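Local coordinates for protein xylulokinase (Brucella ovis, PDB 5VM1) that probably phosphorylates D-xylulose to D-xylulose 5-phosphate at the expense of ATP, as a sugar kinase of the FGGY family, at residues A[329-341]-A[469-483]. Numbering follows the deposited sequence.
Sequences TLKAPGSVTFLPY and LLSAYDEAYQRYHAL
L469, at the N-cap position of the C-terminal helix 470-488, sends its two methyl groups to different partners: CD1 lies beside L330, and CD2 lies 3.7 Å from CB of A332. One turn on, the methyl of A472 meets the ring of P333, which also covers one face of the Y473 ring. This is a CH-pi contact, with P333 CG 4.2 Å from the Y473 ring centroid and 25° off the ring normal. The L330 side chain, its CG anti to the backbone N (chi1 -161°), runs against the direction of the tyrosine's own, with CD2 oblique to the ring by CE1 and CD1 by OH. The same proline ring also packs on A476, P333 CB to A476 CB 3.6 Å.

R479 has its guanidinium laid over CA of A476, with E475 OE1 in plane at its edge, a long salt bridge through NH1, uncertain because the E475 side chain is poorly ordered. Its NH2 also comes close to the G334 carbonyl, but the angle is poor for a hydrogen bond.

Y480 has more of its surface buried by the other segment than any other residue here. With CG anti to the backbone N (chi1 169°), its ring takes L339 CD2 over one face, 3.8 Å from the centroid, while the F338 carbonyl oxygen lies in plane at its edge. F380 of helix 367-390 also meets this ring. A water donates to the Y480 carbonyl oxygen at 3.1 Å while also bonding Y341 OH; another, between the two hydroxyls, sits implausibly close to both and is doubtful. L483 closes the row, its CD1 meeting T337 CG2 tip to tip at 3.8 Å.

The contact joins strand 337-339, paired with strand 357-359, and its preceding loop to the C-terminal helix, away from the predicted catalytic and substrate-binding residues. With no clear direct hydrogen bond across it, cohesion rests on apolar and CH-pi packing, supplemented by a water-mediated link at the tyrosine end.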
loop_
_atom_site.group_PDB
_atom_site.type_symbol
_atom_site.label_atom_id
_atom_site.label_comp_id
_atom_site.label_asym_id
_atom_site.label_seq_id
_atom_site.Cartn_x
_atom_site.Cartn_y
_atom_site.Cartn_z
ATOM N N THR A 329 6.475 -10.160 -27.775
ATOM C CA THR A 329 5.311 -10.848 -28.318
ATOM C C THR A 329 4.827 -11.940 -27.362
ATOM O O THR A 329 5.623 -12.759 -26.880
ATOM C CB THR A 329 5.637 -11.440 -29.689
ATOM O OG1 THR A 329 5.906 -10.372 -30.605
ATOM C CG2 THR A 329 4.463 -12.268 -30.213
ATOM N N LEU A 330 3.532 -11.905 -27.041
ATOM C CA LEU A 330 2.951 -12.900 -26.151
ATOM C C LEU A 330 2.943 -14.265 -26.828
ATOM O O LEU A 330 2.660 -14.383 -28.027
ATOM C CB LEU A 330 1.529 -12.514 -25.748
ATOM C CG LEU A 330 0.977 -13.213 -24.493
ATOM C CD1 LEU A 330 1.629 -12.661 -23.225
ATOM C CD2 LEU A 330 -0.528 -13.101 -24.385
ATOM N N LYS A 331 3.298 -15.289 -26.060
ATOM C CA LYS A 331 3.290 -16.675 -26.508
ATOM C C LYS A 331 2.169 -17.450 -25.824
ATOM O O LYS A 331 1.753 -17.121 -24.707
ATOM C CB LYS A 331 4.625 -17.345 -26.193
ATOM C CG LYS A 331 5.808 -16.736 -26.910
ATOM C CD LYS A 331 7.069 -17.410 -26.443
ATOM C CE LYS A 331 8.317 -16.679 -26.896
ATOM N NZ LYS A 331 9.473 -17.258 -26.142
ATOM N N ALA A 332 1.699 -18.499 -26.485
ATOM C CA ALA A 332 0.729 -19.379 -25.849
ATOM C C ALA A 332 1.402 -20.100 -24.692
ATOM O O ALA A 332 2.578 -20.443 -24.788
ATOM C CB ALA A 332 0.182 -20.407 -26.824
ATOM N N PRO A 333 0.713 -20.297 -23.575
ATOM C CA PRO A 333 1.354 -20.984 -22.450
ATOM C C PRO A 333 1.790 -22.379 -22.875
ATOM O O PRO A 333 1.149 -23.037 -23.706
ATOM C CB PRO A 333 0.258 -21.038 -21.384
ATOM C CG PRO A 333 -0.704 -19.959 -21.762
ATOM C CD PRO A 333 -0.669 -19.905 -23.270
ATOM N N GLY A 334 2.913 -22.818 -22.309
ATOM C CA GLY A 334 3.386 -24.170 -22.484
ATOM C C GLY A 334 2.973 -25.068 -21.331
ATOM O O GLY A 334 2.124 -24.733 -20.499
ATOM N N SER A 335 3.616 -26.231 -21.271
ATOM C CA SER A 335 3.254 -27.213 -20.259
ATOM C C SER A 335 3.757 -26.824 -18.884
ATOM O O SER A 335 3.273 -27.382 -17.894
ATOM C CB SER A 335 3.783 -28.599 -20.656
ATOM O OG SER A 335 5.186 -28.629 -20.732
ATOM N N VAL A 336 4.678 -25.860 -18.807
ATOM C CA VAL A 336 5.224 -25.400 -17.533
ATOM C C VAL A 336 4.255 -24.437 -16.848
ATOM O O VAL A 336 3.732 -23.500 -17.464
ATOM C CB VAL A 336 6.589 -24.733 -17.722
ATOM C CG1 VAL A 336 7.070 -24.296 -16.374
ATOM C CG2 VAL A 336 7.583 -25.680 -18.358
ATOM N N THR A 337 4.007 -24.680 -15.568
ATOM C CA THR A 337 3.179 -23.844 -14.714
ATOM C C THR A 337 4.005 -23.422 -13.504
ATOM O O THR A 337 4.755 -24.227 -12.943
ATOM C CB THR A 337 1.897 -24.607 -14.275
ATOM O OG1 THR A 337 1.017 -24.810 -15.405
ATOM C CG2 THR A 337 1.157 -23.876 -13.158
ATOM N N PHE A 338 3.889 -22.164 -13.102
ATOM C CA PHE A 338 4.611 -21.664 -11.932
ATOM C C PHE A 338 3.603 -21.193 -10.884
ATOM O O PHE A 338 2.716 -20.383 -11.185
ATOM C CB PHE A 338 5.567 -20.534 -12.316
ATOM C CG PHE A 338 6.314 -19.942 -11.164
ATOM C CD1 PHE A 338 7.331 -20.633 -10.544
ATOM C CD2 PHE A 338 6.009 -18.686 -10.708
ATOM C CE1 PHE A 338 8.031 -20.082 -9.478
ATOM C CE2 PHE A 338 6.702 -18.129 -9.648
ATOM C CZ PHE A 338 7.713 -18.827 -9.038
ATOM N N LEU A 339 3.679 -21.768 -9.688
ATOM C CA LEU A 339 2.951 -21.226 -8.547
ATOM C C LEU A 339 3.856 -20.270 -7.774
ATOM O O LEU A 339 4.887 -20.710 -7.250
ATOM C CB LEU A 339 2.476 -22.337 -7.631
ATOM C CG LEU A 339 1.351 -23.276 -8.014
ATOM C CD1 LEU A 339 0.894 -23.900 -6.712
ATOM C CD2 LEU A 339 0.206 -22.583 -8.691
ATOM N N PRO A 340 3.523 -18.967 -7.668
ATOM C CA PRO A 340 4.474 -18.003 -7.083
ATOM C C PRO A 340 4.450 -17.915 -5.560
ATOM O O PRO A 340 4.683 -16.840 -5.001
ATOM C CB PRO A 340 4.041 -16.672 -7.710
ATOM C CG PRO A 340 2.592 -16.836 -7.964
ATOM C CD PRO A 340 2.340 -18.298 -8.245
ATOM N N TYR A 341 4.152 -19.015 -4.875
ATOM C CA TYR A 341 3.925 -19.000 -3.429
ATOM C C TYR A 341 5.218 -19.182 -2.641
ATOM O O TYR A 341 5.240 -19.944 -1.656
ATOM C CB TYR A 341 2.908 -20.074 -3.052
ATOM C CG TYR A 341 1.601 -20.020 -3.832
ATOM C CD1 TYR A 341 1.060 -18.794 -4.251
ATOM C CD2 TYR A 341 0.905 -21.199 -4.162
ATOM C CE1 TYR A 341 -0.133 -18.738 -4.981
ATOM C CE2 TYR A 341 -0.308 -21.158 -4.870
ATOM C CZ TYR A 341 -0.818 -19.921 -5.278
ATOM O OH TYR A 341 -2.012 -19.846 -5.974
ATOM N N LEU A 469 -5.132 -15.652 -27.840
ATOM C CA LEU A 469 -4.608 -16.441 -26.740
ATOM C C LEU A 469 -5.534 -16.488 -25.514
ATOM O O LEU A 469 -5.143 -17.069 -24.490
ATOM C CB LEU A 469 -3.211 -15.931 -26.369
ATOM C CG LEU A 469 -2.212 -16.172 -27.507
ATOM C CD1 LEU A 469 -0.834 -15.651 -27.158
ATOM C CD2 LEU A 469 -2.147 -17.669 -27.831
ATOM N N LEU A 470 -6.762 -15.939 -25.608
ATOM C CA LEU A 470 -7.673 -15.931 -24.457
ATOM C C LEU A 470 -8.048 -17.337 -24.022
ATOM O O LEU A 470 -8.126 -17.629 -22.818
ATOM C CB LEU A 470 -8.955 -15.172 -24.780
ATOM C CG LEU A 470 -8.902 -13.664 -24.632
ATOM C CD1 LEU A 470 -10.249 -13.112 -25.028
ATOM C CD2 LEU A 470 -8.484 -13.231 -23.217
ATOM N N SER A 471 -8.307 -18.213 -24.992
ATOM C CA SER A 471 -8.698 -19.575 -24.670
ATOM C C SER A 471 -7.535 -20.352 -24.075
ATOM O O SER A 471 -7.690 -21.034 -23.059
ATOM C CB SER A 471 -9.227 -20.263 -25.929
ATOM O OG SER A 471 -9.619 -21.589 -25.651
ATOM N N ALA A 472 -6.351 -20.243 -24.683
ATOM C CA ALA A 472 -5.192 -20.950 -24.150
ATOM C C ALA A 472 -4.853 -20.470 -22.745
ATOM O O ALA A 472 -4.451 -21.270 -21.892
ATOM C CB ALA A 472 -3.995 -20.803 -25.090
ATOM N N TYR A 473 -5.048 -19.175 -22.468
ATOM C CA TYR A 473 -4.793 -18.678 -21.118
ATOM C C TYR A 473 -5.813 -19.212 -20.115
ATOM O O TYR A 473 -5.447 -19.448 -18.960
ATOM C CB TYR A 473 -4.767 -17.144 -21.096
ATOM C CG TYR A 473 -3.377 -16.549 -21.097
ATOM C CD1 TYR A 473 -2.573 -16.601 -22.239
ATOM C CD2 TYR A 473 -2.838 -15.985 -19.938
ATOM C CE1 TYR A 473 -1.286 -16.076 -22.242
ATOM C CE2 TYR A 473 -1.529 -15.465 -19.936
ATOM C CZ TYR A 473 -0.771 -15.511 -21.089
ATOM O OH TYR A 473 0.509 -15.009 -21.090
ATOM N N ASP A 474 -7.083 -19.397 -20.520
ATOM C CA ASP A 474 -8.063 -20.051 -19.642
ATOM C C ASP A 474 -7.641 -21.472 -19.315
ATOM O O ASP A 474 -7.689 -21.916 -18.156
ATOM C CB ASP A 474 -9.446 -20.110 -20.298
ATOM C CG ASP A 474 -10.231 -18.815 -20.191
ATOM O OD1 ASP A 474 -9.857 -17.906 -19.403
ATOM O OD2 ASP A 474 -11.250 -18.727 -20.924
ATOM N N GLU A 475 -7.220 -22.200 -20.341
ATOM C CA GLU A 475 -6.806 -23.577 -20.150
ATOM C C GLU A 475 -5.624 -23.627 -19.192
ATOM O O GLU A 475 -5.616 -24.422 -18.245
ATOM C CB GLU A 475 -6.496 -24.161 -21.528
ATOM C CG GLU A 475 -6.042 -25.581 -21.633
ATOM C CD GLU A 475 -5.562 -25.861 -23.040
ATOM O OE1 GLU A 475 -4.472 -26.457 -23.200
ATOM O OE2 GLU A 475 -6.269 -25.443 -23.988
ATOM N N ALA A 476 -4.646 -22.734 -19.387
ATOM C CA ALA A 476 -3.501 -22.679 -18.488
ATOM C C ALA A 476 -3.898 -22.150 -17.109
ATOM O O ALA A 476 -3.360 -22.601 -16.086
ATOM C CB ALA A 476 -2.392 -21.825 -19.102
ATOM N N TYR A 477 -4.827 -21.190 -17.056
ATOM C CA TYR A 477 -5.298 -20.729 -15.756
ATOM C C TYR A 477 -5.905 -21.880 -14.959
ATOM O O TYR A 477 -5.652 -22.010 -13.754
ATOM C CB TYR A 477 -6.320 -19.582 -15.873
ATOM C CG TYR A 477 -6.963 -19.373 -14.517
ATOM C CD1 TYR A 477 -6.224 -18.818 -13.461
ATOM C CD2 TYR A 477 -8.270 -19.808 -14.257
ATOM C CE1 TYR A 477 -6.767 -18.689 -12.194
ATOM C CE2 TYR A 477 -8.828 -19.677 -13.003
ATOM C CZ TYR A 477 -8.081 -19.115 -11.979
ATOM O OH TYR A 477 -8.648 -18.993 -10.742
ATOM N N GLN A 478 -6.707 -22.729 -15.615
ATOM C CA GLN A 478 -7.344 -23.825 -14.888
ATOM C C GLN A 478 -6.308 -24.816 -14.352
ATOM O O GLN A 478 -6.448 -25.315 -13.227
ATOM C CB GLN A 478 -8.381 -24.515 -15.776
ATOM C CG GLN A 478 -9.589 -23.616 -16.096
ATOM C CD GLN A 478 -10.431 -23.275 -14.867
ATOM O OE1 GLN A 478 -10.321 -23.923 -13.819
ATOM N NE2 GLN A 478 -11.222 -22.207 -14.969
ATOM N N ARG A 479 -5.243 -25.077 -15.123
ATOM C CA ARG A 479 -4.130 -25.885 -14.628
ATOM C C ARG A 479 -3.535 -25.273 -13.364
ATOM O O ARG A 479 -3.401 -25.943 -12.335
ATOM C CB ARG A 479 -3.058 -25.987 -15.716
ATOM C CG ARG A 479 -2.690 -27.392 -16.206
ATOM C CD ARG A 479 -2.548 -27.391 -17.736
ATOM N NE ARG A 479 -1.556 -26.406 -18.176
ATOM C CZ ARG A 479 -1.568 -25.798 -19.362
ATOM N NH1 ARG A 479 -2.540 -26.066 -20.245
ATOM N NH2 ARG A 479 -0.609 -24.906 -19.661
ATOM N N TYR A 480 -3.257 -23.971 -13.400
ATOM C CA TYR A 480 -2.700 -23.281 -12.243
ATOM C C TYR A 480 -3.634 -23.385 -11.044
ATOM O O TYR A 480 -3.190 -23.571 -9.904
ATOM C CB TYR A 480 -2.443 -21.820 -12.632
ATOM C CG TYR A 480 -2.100 -20.850 -11.522
ATOM C CD1 TYR A 480 -3.100 -20.291 -10.716
ATOM C CD2 TYR A 480 -0.793 -20.443 -11.322
ATOM C CE1 TYR A 480 -2.796 -19.392 -9.720
ATOM C CE2 TYR A 480 -0.475 -19.547 -10.323
ATOM C CZ TYR A 480 -1.482 -19.016 -9.527
ATOM O OH TYR A 480 -1.166 -18.102 -8.544
ATOM N N HIS A 481 -4.935 -23.253 -11.288
ATOM C CA HIS A 481 -5.914 -23.279 -10.212
ATOM C C HIS A 481 -6.039 -24.670 -9.587
ATOM O O HIS A 481 -6.213 -24.790 -8.369
ATOM C CB HIS A 481 -7.255 -22.783 -10.743
ATOM C CG HIS A 481 -8.271 -22.539 -9.675
ATOM N ND1 HIS A 481 -9.549 -23.048 -9.729
ATOM C CD2 HIS A 481 -8.198 -21.817 -8.532
ATOM C CE1 HIS A 481 -10.218 -22.661 -8.659
ATOM N NE2 HIS A 481 -9.419 -21.917 -7.914
ATOM N N ALA A 482 -5.999 -25.734 -10.413
ATOM C CA ALA A 482 -6.098 -27.113 -9.919
ATOM C C ALA A 482 -4.861 -27.550 -9.138
ATOM O O ALA A 482 -4.948 -28.481 -8.334
ATOM C CB ALA A 482 -6.345 -28.081 -11.071
ATOM N N LEU A 483 -3.711 -26.922 -9.374
ATOM C CA LEU A 483 -2.507 -27.288 -8.644
ATOM C C LEU A 483 -2.609 -26.948 -7.164
ATOM O O LEU A 483 -2.007 -27.647 -6.338
ATOM C CB LEU A 483 -1.292 -26.613 -9.266
ATOM C CG LEU A 483 -0.594 -27.598 -10.203
ATOM C CD1 LEU A 483 0.450 -26.934 -11.083
ATOM C CD2 LEU A 483 0.020 -28.713 -9.385
HETATM O O HOH W 1 -3.001 -17.767 -6.860
HETATM O O HOH W 2 -3.210 -21.677 -7.474
#